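Local coordinates for protein glycerate dehydrogenase/glyoxylate reductase (Thermus thermophilus, PDB 2CUK) that probably reduces glyoxylate and hydroxypyruvate with NAD(P)H, as a member of the D-isomer specific 2-hydroxyacid dehydrogenase family, at residues A[97-102]-A[153-158]. Numbering follows the deposited sequence.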
loop_
_atom_site.group_PDB
_atom_site.type_symbol
_atom_site.label_atom_id
_atom_site.label_comp_id
_atom_site.label_asym_id
_atom_site.label_seq_id
_atom_site.Cartn_x
_atom_site.Cartn_y
_atom_site.Cartn_z
ATOM N N VAL A 97 -1.940 15.595 -14.854
ATOM C CA VAL A 97 -3.021 14.670 -14.527
ATOM C C VAL A 97 -2.723 13.361 -13.786
ATOM O O VAL A 97 -3.493 12.959 -12.909
ATOM C CB VAL A 97 -3.806 14.329 -15.814
ATOM C CG1 VAL A 97 -4.919 13.340 -15.512
ATOM C CG2 VAL A 97 -4.373 15.614 -16.420
ATOM N N LEU A 98 -1.626 12.690 -14.119
ATOM C CA LEU A 98 -1.326 11.412 -13.475
ATOM C C LEU A 98 -0.281 11.444 -12.362
ATOM O O LEU A 98 0.182 10.393 -11.916
ATOM C CB LEU A 98 -0.905 10.391 -14.541
ATOM C CG LEU A 98 0.227 10.782 -15.500
ATOM C CD1 LEU A 98 1.533 10.932 -14.749
ATOM C CD2 LEU A 98 0.365 9.711 -16.578
ATOM N N THR A 99 0.072 12.640 -11.901
ATOM C CA THR A 99 1.085 12.791 -10.858
ATOM C C THR A 99 0.742 12.100 -9.539
ATOM O O THR A 99 1.474 11.218 -9.083
ATOM C CB THR A 99 1.361 14.284 -10.576
ATOM O OG1 THR A 99 1.745 14.936 -11.796
ATOM C CG2 THR A 99 2.480 14.435 -9.564
ATOM N N GLU A 100 -0.370 12.506 -8.930
ATOM C CA GLU A 100 -0.815 11.945 -7.659
ATOM C C GLU A 100 -1.037 10.441 -7.700
ATOM O O GLU A 100 -0.685 9.727 -6.758
ATOM C CB GLU A 100 -2.106 12.630 -7.214
ATOM C CG GLU A 100 -1.952 14.118 -6.958
ATOM C CD GLU A 100 -0.939 14.406 -5.874
ATOM O OE1 GLU A 100 -1.075 13.833 -4.772
ATOM O OE2 GLU A 100 -0.009 15.202 -6.120
ATOM N N ALA A 101 -1.633 9.967 -8.788
ATOM C CA ALA A 101 -1.917 8.544 -8.953
ATOM C C ALA A 101 -0.627 7.724 -8.996
ATOM O O ALA A 101 -0.523 6.669 -8.369
ATOM C CB ALA A 101 -2.725 8.322 -10.237
ATOM N N THR A 102 0.351 8.216 -9.747
ATOM C CA THR A 102 1.632 7.530 -9.872
ATOM C C THR A 102 2.365 7.547 -8.539
ATOM O O THR A 102 3.024 6.571 -8.168
ATOM C CB THR A 102 2.508 8.205 -10.934
ATOM O OG1 THR A 102 1.764 8.301 -12.154
ATOM C CG2 THR A 102 3.792 7.395 -11.179
ATOM N N GLY A 153 10.960 15.624 -10.242
ATOM C CA GLY A 153 9.926 16.363 -10.940
ATOM C C GLY A 153 8.696 16.376 -10.052
ATOM O O GLY A 153 8.811 16.194 -8.840
ATOM N N ARG A 154 7.518 16.567 -10.639
ATOM C CA ARG A 154 6.284 16.601 -9.855
ATOM C C ARG A 154 5.997 15.286 -9.127
ATOM O O ARG A 154 5.610 15.289 -7.959
ATOM C CB ARG A 154 5.098 16.971 -10.749
ATOM C CG ARG A 154 5.133 18.415 -11.246
ATOM C CD ARG A 154 3.928 18.745 -12.113
ATOM N NE ARG A 154 4.007 20.093 -12.672
ATOM C CZ ARG A 154 3.931 21.215 -11.959
ATOM N NH1 ARG A 154 3.767 21.167 -10.643
ATOM N NH2 ARG A 154 4.028 22.390 -12.565
ATOM N N ILE A 155 6.185 14.162 -9.811
ATOM C CA ILE A 155 5.935 12.870 -9.180
ATOM C C ILE A 155 6.889 12.659 -8.009
ATOM O O ILE A 155 6.464 12.301 -6.912
ATOM C CB ILE A 155 6.069 11.717 -10.201
ATOM C CG1 ILE A 155 4.987 11.866 -11.272
ATOM C CG2 ILE A 155 5.925 10.359 -9.495
ATOM C CD1 ILE A 155 5.049 10.839 -12.376
ATOM N N GLY A 156 8.178 12.897 -8.235
ATOM C CA GLY A 156 9.153 12.732 -7.170
ATOM C C GLY A 156 8.817 13.583 -5.958
ATOM O O GLY A 156 8.969 13.148 -4.818
ATOM N N GLN A 157 8.358 14.805 -6.201
ATOM C CA GLN A 157 8.001 15.700 -5.112
ATOM C C GLN A 157 6.749 15.213 -4.391
ATOM O O GLN A 157 6.632 15.360 -3.177
ATOM C CB GLN A 157 7.790 17.118 -5.648
ATOM C CG GLN A 157 9.081 17.773 -6.139
ATOM C CD GLN A 157 8.854 19.148 -6.731
ATOM O OE1 GLN A 157 8.286 20.033 -6.085
ATOM N NE2 GLN A 157 9.303 19.336 -7.966
ATOM N N ALA A 158 5.811 14.641 -5.144
ATOM C CA ALA A 158 4.584 14.121 -4.550
ATOM C C ALA A 158 4.938 12.909 -3.692
ATOM O O ALA A 158 4.356 12.699 -2.635
ATOM C CB ALA A 158 3.599 13.721 -5.639
#
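The methyl of Thr99 packs against the first turn of helix 154-165. Anti to the backbone N, CG2 of Thr99 lies 3.6 Å from Arg154 O and 3.8 Å from Arg154 CB, with Ala158 CB close by, while Thr99 OG1 turns back to bond Gly96 O. Ile155 supplies the other half of the contact: its chain, extended at chi2 (177°), runs along Thr99 and ends with CD1 3.9 Å from Thr102 CG2 and 4.2 Å from Leu98 CD1. No hydrogen bond crosses; the join is van der Waals packing, mostly through methyl and methylene groups. The rotation of Thr102 is set within its own helix turn, where its OG1 donates to Leu98 O at 2.6 Å from above the carbonyl plane, the same oxygen that also accepts the Thr102 backbone N-H. Glu100, bent at chi2 (-60°), brings OE2 to 3.9 Å from Ala158 CB, and its OE1 forms a salt bridge with Arg162, one turn further along helix 154-165. Gly153 and Gly156 fit a Rossmann-type glycine motif, consistent with the NAD-binding domain, where strand 146-150 leads into helix 154-165. Helix 99-114 thus packs its first turn against that helix, with helix 283-301 touching Val97 and Ala101.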